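Local coordinates for pyridoxamine 5'-phosphate oxidase-related, FMN-binding protein (Paracoccus denitrificans, PDB 6VNA) that probably degrades c-type heme as a noncanonical heme oxygenase built on the split-barrel fold of the FMN-binding pyridoxamine 5'-phosphate oxidase family, at residues A[53-59]-A[128-134]; A[40-44]-A[62-66]; A[73-79]-A[91-97]. All blocks are in the same frame, centred on the assembly; numbering follows the deposited sequence.

Interaction 1 (A[53-59]-A[128-134]); sequences VPLALLA and FRFWRIE
Phe128 and Ala59 face each other at one end of this antiparallel pair, neighbouring strands in the sheet of the probable split barrel: the methyl CB of Ala59 sits over one ring face, 3.6 Å from CZ. Two places along the same side, Leu57 reaches across to Phe130, its CD1 3.9 Å above the ring and almost centred on it. Leu57 has CG anti to the backbone N (chi1 180°), which brings CD1 over the ring. Leu58 works on the other side of the sheet, where its side chain meets Trp131 at about a right angle and CD1 lies 3.8 Å from Trp131 CD1, over the five-membered ring. At the far end Val53 CG1 covers one face of the Arg132 guanidinium, 3.8 Å from CZ, while Asp49 and Asp51 take its charge through salt bridges. With an alanine in place of Phe128, the Ala59 methyl would probably lose its aromatic cover and Tyr122 its stacking partner. Between the two side-chain layers, five backbone hydrogen bonds join the strands, the straightest from Ala56 N to Trp131 O at 177°. The chemistry is thus divided: backbone bonds fix the register, aliphatic groups cover the flat ones, and the guanidinium combines apolar cover with ionic partners.

Interaction 2 (A[40-44]-A[62-66]); sequences LVTRI and AAHAR
The imidazole of His64 is met by two residues of strand 40-44 in different ways. Over one face lies CG2 of Ile44, offset toward the rim and 4.1 Å from His64 CE1, a CH-pi contact whose methyl stands 17° off the ring normal. At the edge, in the ring plane, is the Thr42 methyl CG2, 3.6 Å from His64 ND1. The hydroxyl of the same threonine approaches obliquely and accepts a weak hydrogen bond from His64 ND1, 2.8 Å from ND1 to Thr42 OG1 but bent to 122° at the hydrogen. His64 holds CG between its backbone N and carbonyl carbon (chi1 50°), which sets the ring beside Thr42 and Ile44. One residue before His64, Ala63 CB meets Leu40 CD2 at 3.8 Å, a small apolar contact beside the threonine-histidine pair. The first turn of helix 63-70, with Ala62 at the N-cap position, therefore packs against the first half of strand 39-48. Leu29 and Thr31 of strand 26-32 and Leu58 of strand 54-59 also touch His64, placing it across three adjoining strands, while Val41, on the other side of strand 39-48, gives its carbonyl oxygen to Ser94 OG of the second subunit.

Interaction 3 (A[73-79]-A[91-97]); sequences RAGLLIA and ARLSILG
Ile78 and Leu93 form one of the hydrogen-bonded pairs of an antiparallel beta pairing in the split barrel expected of this FMN-binding family. The short segments run at 167° to one another. Polar contacts come in three reciprocal sets, Ala74 with Gly97, Leu76 with Ile95 and Ile78 with Leu93, six backbone hydrogen bonds in all. Within the central set Ile95 N lies 2.6 Å from Leu76 O, while at the end the N-H of Ala74 reaches Gly97 O from above the carbonyl plane. Between these pairs, CA-H...O contacts add to the join, such as Arg92 CA to Ile78 O at 3.2 Å.

Apolar contacts are fewer. Ile78 and Ile95 have CG1 anti to the carbonyl carbon (chi1 -59° and -65°), and their CD1 atoms come within 4.1 Å of each other on the side where Leu21 of helix 11-23 covers both. Leu76 lies on this same side, with its CB 4.3 Å from Ile95 CB, and packs on Leu29, Ile44 and Leu46.

Charged and hydroxyl ends turn to other partners. The Arg92 guanidinium bonds the carbonyls of Met88 and His90, Arg73 makes a salt bridge with Asp71, and Ser94 OG bonds the Val41 carbonyl of the second subunit. Beside that hydroxyl, Leu77 CD1 lies 3.8 Å from Ser94 OG and 3.5 Å from Leu93 O.

How the interactions relate
All three contacts reach one curled antiparallel sheet, interaction 2 by packing helix 63-70 on it; their centres are about 12 to 14 Å apart. Along the chain, the segments of interactions 1 and 2 alternate, since strand 54-59 falls between strand 39-48 and helix 63-70; interaction 3 opens after interaction 2 closes, and lies wholly between the two strands of interaction 1. Strand 54-59 borders 39-48 and strand 128-135 borders 92-101, which joins interaction 1 to each of the others. Ile44, Leu76, Ala56, Pro54 and Ile133 meet in a shared apolar interior. Interactions 2 and 3 also touch the second subunit, whereas interaction 1 does not, so strands 39-48, 73-79 and 92-101 serve both the core and the subunit interface.

Interaction 1 (A[53-59]-A[128-134])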
loop_
_atom_site.group_PDB
_atom_site.type_symbol
_atom_site.label_atom_id
_atom_site.label_comp_id
_atom_site.label_asym_id
_atom_site.label_seq_id
_atom_site.Cartn_x
_atom_site.Cartn_y
_atom_site.Cartn_z
ATOM N N VAL A 53 3.290 -13.926 10.901
ATOM C CA VAL A 53 2.264 -12.844 10.909
ATOM C C VAL A 53 2.982 -11.554 10.538
ATOM O O VAL A 53 4.037 -11.253 11.106
ATOM C CB VAL A 53 1.579 -12.751 12.288
ATOM C CG1 VAL A 53 0.738 -11.489 12.448
ATOM C CG2 VAL A 53 0.744 -13.994 12.560
ATOM N N PRO A 54 2.451 -10.778 9.566
ATOM C CA PRO A 54 3.065 -9.514 9.169
ATOM C C PRO A 54 3.381 -8.637 10.383
ATOM O O PRO A 54 2.597 -8.571 11.302
ATOM C CB PRO A 54 2.006 -8.825 8.308
ATOM C CG PRO A 54 1.179 -9.973 7.765
ATOM C CD PRO A 54 1.224 -11.066 8.825
ATOM N N LEU A 55 4.549 -8.017 10.381
ATOM C CA LEU A 55 5.052 -7.215 11.517
ATOM C C LEU A 55 5.628 -5.938 10.935
ATOM O O LEU A 55 6.554 -6.051 10.142
ATOM C CB LEU A 55 6.129 -8.021 12.244
ATOM C CG LEU A 55 6.814 -7.337 13.424
ATOM C CD1 LEU A 55 5.844 -7.154 14.585
ATOM C CD2 LEU A 55 8.034 -8.144 13.861
ATOM N N ALA A 56 5.066 -4.792 11.304
ATOM C CA ALA A 56 5.413 -3.468 10.752
ATOM C C ALA A 56 6.269 -2.760 11.796
ATOM O O ALA A 56 6.117 -3.069 12.984
ATOM C CB ALA A 56 4.139 -2.724 10.418
ATOM N N LEU A 57 7.174 -1.891 11.373
ATOM C CA LEU A 57 7.949 -1.015 12.287
ATOM C C LEU A 57 7.644 0.437 11.886
ATOM O O LEU A 57 8.081 0.864 10.792
ATOM C CB LEU A 57 9.429 -1.384 12.161
ATOM C CG LEU A 57 10.415 -0.588 13.017
ATOM C CD1 LEU A 57 10.095 -0.704 14.490
ATOM C CD2 LEU A 57 11.844 -1.052 12.769
ATOM N N LEU A 58 6.877 1.155 12.712
ATOM C CA LEU A 58 6.392 2.526 12.403
ATOM C C LEU A 58 6.986 3.510 13.404
ATOM O O LEU A 58 7.176 3.119 14.559
ATOM C CB LEU A 58 4.863 2.550 12.464
ATOM C CG LEU A 58 4.140 1.502 11.619
ATOM C CD1 LEU A 58 2.645 1.709 11.662
ATOM C CD2 LEU A 58 4.608 1.521 10.180
ATOM N N ALA A 59 7.290 4.726 12.941
ATOM C CA ALA A 59 7.504 5.938 13.769
ATOM C C ALA A 59 6.195 6.220 14.518
ATOM O O ALA A 59 5.160 6.461 13.858
ATOM C CB ALA A 59 7.921 7.101 12.909
ATOM N N PHE A 128 10.214 4.545 17.735
ATOM C CA PHE A 128 9.796 3.538 16.724
ATOM C C PHE A 128 9.205 2.310 17.408
ATOM O O PHE A 128 9.725 1.893 18.449
ATOM C CB PHE A 128 10.962 3.182 15.803
ATOM C CG PHE A 128 11.072 4.089 14.601
ATOM C CD1 PHE A 128 11.786 5.270 14.678
ATOM C CD2 PHE A 128 10.424 3.772 13.414
ATOM C CE1 PHE A 128 11.867 6.111 13.580
ATOM C CE2 PHE A 128 10.508 4.613 12.318
ATOM C CZ PHE A 128 11.217 5.788 12.409
ATOM N N ARG A 129 8.151 1.748 16.812
ATOM C CA ARG A 129 7.294 0.731 17.458
ATOM C C ARG A 129 6.897 -0.379 16.488
ATOM O O ARG A 129 6.539 -0.078 15.323
ATOM C CB ARG A 129 5.983 1.360 17.922
ATOM C CG ARG A 129 6.079 2.215 19.172
ATOM C CD ARG A 129 4.661 2.646 19.501
ATOM N NE ARG A 129 3.875 1.624 20.183
ATOM C CZ ARG A 129 2.589 1.744 20.509
ATOM N NH1 ARG A 129 1.903 2.842 20.215
ATOM N NH2 ARG A 129 1.990 0.751 21.138
ATOM N N PHE A 130 6.811 -1.595 17.021
ATOM C CA PHE A 130 6.348 -2.795 16.292
ATOM C C PHE A 130 4.831 -2.897 16.410
ATOM O O PHE A 130 4.321 -2.747 17.533
ATOM C CB PHE A 130 7.032 -4.057 16.823
ATOM C CG PHE A 130 8.490 -4.155 16.469
ATOM C CD1 PHE A 130 8.886 -4.587 15.209
ATOM C CD2 PHE A 130 9.464 -3.798 17.384
ATOM C CE1 PHE A 130 10.230 -4.687 14.886
ATOM C CE2 PHE A 130 10.808 -3.895 17.056
ATOM C CZ PHE A 130 11.188 -4.338 15.807
ATOM N N TRP A 131 4.177 -3.168 15.276
ATOM C CA TRP A 131 2.742 -3.532 15.121
ATOM C C TRP A 131 2.612 -4.875 14.388
ATOM O O TRP A 131 3.152 -4.975 13.266
ATOM C CB TRP A 131 2.023 -2.465 14.299
ATOM C CG TRP A 131 1.947 -1.112 14.924
ATOM C CD1 TRP A 131 2.914 -0.151 14.996
ATOM C CD2 TRP A 131 0.768 -0.540 15.501
ATOM N NE1 TRP A 131 2.421 0.971 15.617
ATOM C CE2 TRP A 131 1.109 0.760 15.938
ATOM C CE3 TRP A 131 -0.531 -1.021 15.704
ATOM C CZ2 TRP A 131 0.188 1.592 16.562
ATOM C CZ3 TRP A 131 -1.441 -0.198 16.331
ATOM C CH2 TRP A 131 -1.084 1.090 16.743
ATOM N N ARG A 132 1.876 -5.836 14.955
ATOM C CA ARG A 132 1.427 -7.051 14.238
ATOM C C ARG A 132 0.193 -6.680 13.424
ATOM O O ARG A 132 -0.706 -6.053 13.985
ATOM C CB ARG A 132 1.083 -8.184 15.207
ATOM C CG ARG A 132 2.294 -8.786 15.900
ATOM C CD ARG A 132 1.893 -9.678 17.060
ATOM N NE ARG A 132 0.957 -10.721 16.670
ATOM C CZ ARG A 132 1.292 -11.927 16.224
ATOM N NH1 ARG A 132 2.562 -12.267 16.075
ATOM N NH2 ARG A 132 0.346 -12.790 15.906
ATOM N N ILE A 133 0.150 -7.043 12.148
ATOM C CA ILE A 133 -1.054 -6.821 11.304
ATOM C C ILE A 133 -1.658 -8.192 11.055
ATOM O O ILE A 133 -1.155 -8.908 10.170
ATOM C CB ILE A 133 -0.713 -6.024 10.031
ATOM C CG1 ILE A 133 -0.141 -4.659 10.413
ATOM C CG2 ILE A 133 -1.937 -5.866 9.144
ATOM C CD1 ILE A 133 0.608 -3.986 9.326
ATOM N N GLU A 134 -2.649 -8.548 11.875
ATOM C CA GLU A 134 -3.268 -9.892 11.906
ATOM C C GLU A 134 -4.206 -9.999 10.717
ATOM O O GLU A 134 -5.119 -9.199 10.575
ATOM C CB GLU A 134 -3.998 -10.127 13.222
ATOM C CG GLU A 134 -3.067 -10.167 14.420
ATOM C CD GLU A 134 -3.779 -10.147 15.764
ATOM O OE1 GLU A 134 -5.022 -10.022 15.765
ATOM O OE2 GLU A 134 -3.085 -10.249 16.807
#

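Interaction 2 (A[40-44]-A[62-66])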
loop_
_atom_site.group_PDB
_atom_site.type_symbol
_atom_site.label_atom_id
_atom_site.label_comp_id
_atom_site.label_asym_id
_atom_site.label_seq_id
_atom_site.Cartn_x
_atom_site.Cartn_y
_atom_site.Cartn_z
ATOM N N LEU A 40 -5.108 6.347 3.524
ATOM C CA LEU A 40 -3.717 6.865 3.437
ATOM C C LEU A 40 -2.755 5.706 3.101
ATOM O O LEU A 40 -2.694 4.728 3.891
ATOM C CB LEU A 40 -3.342 7.476 4.787
ATOM C CG LEU A 40 -1.915 8.008 4.868
ATOM C CD1 LEU A 40 -1.698 9.121 3.845
ATOM C CD2 LEU A 40 -1.600 8.498 6.268
ATOM N N VAL A 41 -2.047 5.788 1.969
ATOM C CA VAL A 41 -1.116 4.718 1.494
ATOM C C VAL A 41 0.307 5.226 1.669
ATOM O O VAL A 41 0.648 6.252 1.020
ATOM C CB VAL A 41 -1.420 4.306 0.048
ATOM C CG1 VAL A 41 -0.729 3.001 -0.299
ATOM C CG2 VAL A 41 -2.921 4.194 -0.197
ATOM N N THR A 42 1.066 4.576 2.561
ATOM C CA THR A 42 2.458 4.939 2.922
ATOM C C THR A 42 3.360 3.698 2.813
ATOM O O THR A 42 2.885 2.570 2.968
ATOM C CB THR A 42 2.556 5.532 4.333
ATOM O OG1 THR A 42 2.120 4.545 5.267
ATOM C CG2 THR A 42 1.737 6.786 4.534
ATOM N N ARG A 43 4.647 3.920 2.577
ATOM C CA ARG A 43 5.658 2.846 2.463
ATOM C C ARG A 43 6.239 2.592 3.848
ATOM O O ARG A 43 6.646 3.569 4.478
ATOM C CB ARG A 43 6.775 3.223 1.486
ATOM C CG ARG A 43 7.806 2.118 1.337
ATOM C CD ARG A 43 8.809 2.453 0.276
ATOM N NE ARG A 43 8.328 2.135 -1.053
ATOM C CZ ARG A 43 8.934 2.501 -2.179
ATOM N NH1 ARG A 43 10.048 3.212 -2.135
ATOM N NH2 ARG A 43 8.426 2.143 -3.349
ATOM N N ILE A 44 6.316 1.329 4.252
ATOM C CA ILE A 44 6.806 0.920 5.600
ATOM C C ILE A 44 7.815 -0.233 5.519
ATOM O O ILE A 44 7.748 -1.048 4.590
ATOM C CB ILE A 44 5.623 0.503 6.490
ATOM C CG1 ILE A 44 4.859 -0.687 5.904
ATOM C CG2 ILE A 44 4.715 1.691 6.756
ATOM C CD1 ILE A 44 4.197 -1.561 6.943
ATOM N N ALA A 62 4.080 9.409 13.460
ATOM C CA ALA A 62 3.812 9.586 12.016
ATOM C C ALA A 62 2.318 9.393 11.724
ATOM O O ALA A 62 1.652 8.650 12.467
ATOM C CB ALA A 62 4.641 8.604 11.212
ATOM N N ALA A 63 1.860 9.993 10.622
ATOM C CA ALA A 63 0.486 9.964 10.084
ATOM C C ALA A 63 -0.139 8.567 10.139
ATOM O O ALA A 63 -1.294 8.468 10.564
ATOM C CB ALA A 63 0.490 10.491 8.674
ATOM N N HIS A 64 0.561 7.539 9.674
ATOM C CA HIS A 64 0.027 6.156 9.556
ATOM C C HIS A 64 -0.061 5.521 10.949
ATOM O O HIS A 64 -0.983 4.723 11.172
ATOM C CB HIS A 64 0.823 5.300 8.529
ATOM C CG HIS A 64 2.308 5.292 8.680
ATOM N ND1 HIS A 64 3.153 5.660 7.655
ATOM C CD2 HIS A 64 3.107 4.947 9.714
ATOM C CE1 HIS A 64 4.404 5.578 8.062
ATOM N NE2 HIS A 64 4.406 5.139 9.322
ATOM N N ALA A 65 0.844 5.871 11.856
ATOM C CA ALA A 65 0.840 5.369 13.252
ATOM C C ALA A 65 -0.340 6.001 14.012
ATOM O O ALA A 65 -1.055 5.284 14.746
ATOM C CB ALA A 65 2.167 5.677 13.903
ATOM N N ARG A 66 -0.570 7.298 13.807
ATOM C CA ARG A 66 -1.693 8.034 14.442
ATOM C C ARG A 66 -2.999 7.475 13.899
ATOM O O ARG A 66 -3.909 7.291 14.689
ATOM C CB ARG A 66 -1.577 9.540 14.187
ATOM C CG ARG A 66 -0.376 10.149 14.886
ATOM C CD ARG A 66 -0.439 11.644 14.937
ATOM N NE ARG A 66 0.276 12.291 13.853
ATOM C CZ ARG A 66 -0.255 12.659 12.710
ATOM N NH1 ARG A 66 -1.515 12.397 12.434
ATOM N NH2 ARG A 66 0.495 13.275 11.832
#

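Interaction 3 (A[73-79]-A[91-97])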
loop_
_atom_site.group_PDB
_atom_site.type_symbol
_atom_site.label_atom_id
_atom_site.label_comp_id
_atom_site.label_asym_id
_atom_site.label_seq_id
_atom_site.Cartn_x
_atom_site.Cartn_y
_atom_site.Cartn_z
ATOM N N ARG A 73 -7.851 -0.751 11.616
ATOM C CA ARG A 73 -8.040 -1.409 10.299
ATOM C C ARG A 73 -6.871 -1.019 9.382
ATOM O O ARG A 73 -6.526 0.168 9.335
ATOM C CB ARG A 73 -9.425 -1.106 9.724
ATOM C CG ARG A 73 -10.520 -1.929 10.388
ATOM C CD ARG A 73 -11.908 -1.560 9.906
ATOM N NE ARG A 73 -12.261 -0.210 10.325
ATOM C CZ ARG A 73 -13.297 0.480 9.869
ATOM N NH1 ARG A 73 -14.109 -0.030 8.954
ATOM N NH2 ARG A 73 -13.506 1.696 10.334
ATOM N N ALA A 74 -6.261 -2.012 8.723
ATOM C CA ALA A 74 -4.967 -1.883 8.007
ATOM C C ALA A 74 -4.968 -2.783 6.779
ATOM O O ALA A 74 -5.356 -3.957 6.912
ATOM C CB ALA A 74 -3.816 -2.230 8.925
ATOM N N GLY A 75 -4.587 -2.216 5.633
ATOM C CA GLY A 75 -4.240 -2.942 4.392
ATOM C C GLY A 75 -2.737 -3.032 4.179
ATOM O O GLY A 75 -2.002 -2.085 4.560
ATOM N N LEU A 76 -2.267 -4.144 3.624
ATOM C CA LEU A 76 -0.858 -4.283 3.145
ATOM C C LEU A 76 -0.886 -4.771 1.701
ATOM O O LEU A 76 -1.683 -5.713 1.417
ATOM C CB LEU A 76 -0.083 -5.298 3.987
ATOM C CG LEU A 76 0.137 -4.957 5.447
ATOM C CD1 LEU A 76 0.630 -6.181 6.210
ATOM C CD2 LEU A 76 1.118 -3.816 5.588
ATOM N N LEU A 77 -0.078 -4.133 0.844
ATOM C CA LEU A 77 0.420 -4.680 -0.441
ATOM C C LEU A 77 1.872 -5.133 -0.268
ATOM O O LEU A 77 2.732 -4.323 0.150
ATOM C CB LEU A 77 0.362 -3.615 -1.538
ATOM C CG LEU A 77 0.693 -4.132 -2.940
ATOM C CD1 LEU A 77 -0.144 -5.371 -3.270
ATOM C CD2 LEU A 77 0.450 -3.046 -3.982
ATOM N N ILE A 78 2.146 -6.378 -0.613
ATOM C CA ILE A 78 3.511 -6.976 -0.541
ATOM C C ILE A 78 3.863 -7.466 -1.947
ATOM O O ILE A 78 3.157 -8.308 -2.493
ATOM C CB ILE A 78 3.517 -8.067 0.541
ATOM C CG1 ILE A 78 3.137 -7.458 1.890
ATOM C CG2 ILE A 78 4.846 -8.799 0.591
ATOM C CD1 ILE A 78 2.741 -8.472 2.922
ATOM N N ALA A 79 4.866 -6.870 -2.559
ATOM C CA ALA A 79 5.344 -7.231 -3.906
ATOM C C ALA A 79 6.730 -7.847 -3.747
ATOM O O ALA A 79 7.334 -7.705 -2.672
ATOM C CB ALA A 79 5.340 -6.021 -4.813
ATOM N N ALA A 91 4.633 -10.533 -8.967
ATOM C CA ALA A 91 3.718 -11.211 -8.026
ATOM C C ALA A 91 3.488 -10.259 -6.850
ATOM O O ALA A 91 4.466 -9.570 -6.415
ATOM C CB ALA A 91 4.287 -12.538 -7.579
ATOM N N ARG A 92 2.269 -10.224 -6.325
ATOM C CA ARG A 92 1.918 -9.283 -5.236
ATOM C C ARG A 92 0.691 -9.754 -4.472
ATOM O O ARG A 92 -0.280 -10.281 -5.075
ATOM C CB ARG A 92 1.642 -7.900 -5.812
ATOM C CG ARG A 92 0.540 -7.918 -6.854
ATOM C CD ARG A 92 0.961 -6.993 -7.965
ATOM N NE ARG A 92 -0.122 -6.671 -8.875
ATOM C CZ ARG A 92 -0.133 -6.897 -10.173
ATOM N NH1 ARG A 92 0.876 -7.511 -10.783
ATOM N NH2 ARG A 92 -1.192 -6.518 -10.858
ATOM N N LEU A 93 0.748 -9.547 -3.170
ATOM C CA LEU A 93 -0.261 -10.041 -2.207
ATOM C C LEU A 93 -0.877 -8.824 -1.510
ATOM O O LEU A 93 -0.077 -7.976 -1.008
ATOM C CB LEU A 93 0.464 -10.961 -1.220
ATOM C CG LEU A 93 -0.419 -11.446 -0.081
ATOM C CD1 LEU A 93 -1.551 -12.301 -0.635
ATOM C CD2 LEU A 93 0.412 -12.193 0.960
ATOM N N SER A 94 -2.208 -8.708 -1.552
ATOM C CA SER A 94 -3.015 -7.700 -0.810
ATOM C C SER A 94 -3.552 -8.372 0.442
ATOM O O SER A 94 -4.270 -9.370 0.294
ATOM C CB SER A 94 -4.186 -7.175 -1.590
ATOM O OG SER A 94 -3.764 -6.393 -2.685
ATOM N N ILE A 95 -3.258 -7.826 1.611
ATOM C CA ILE A 95 -3.847 -8.332 2.878
ATOM C C ILE A 95 -4.768 -7.264 3.466
ATOM O O ILE A 95 -4.399 -6.099 3.417
ATOM C CB ILE A 95 -2.723 -8.735 3.835
ATOM C CG1 ILE A 95 -1.954 -9.910 3.240
ATOM C CG2 ILE A 95 -3.267 -9.034 5.222
ATOM C CD1 ILE A 95 -0.774 -10.320 4.065
ATOM N N LEU A 96 -5.935 -7.694 3.946
ATOM C CA LEU A 96 -6.846 -6.937 4.841
ATOM C C LEU A 96 -6.610 -7.474 6.255
ATOM O O LEU A 96 -6.681 -8.686 6.428
ATOM C CB LEU A 96 -8.304 -7.142 4.416
ATOM C CG LEU A 96 -8.721 -6.670 3.018
ATOM C CD1 LEU A 96 -10.206 -6.910 2.789
ATOM C CD2 LEU A 96 -8.408 -5.205 2.781
ATOM N N GLY A 97 -6.300 -6.597 7.213
ATOM C CA GLY A 97 -5.909 -7.014 8.567
ATOM C C GLY A 97 -6.344 -6.006 9.607
ATOM O O GLY A 97 -6.953 -4.973 9.212
#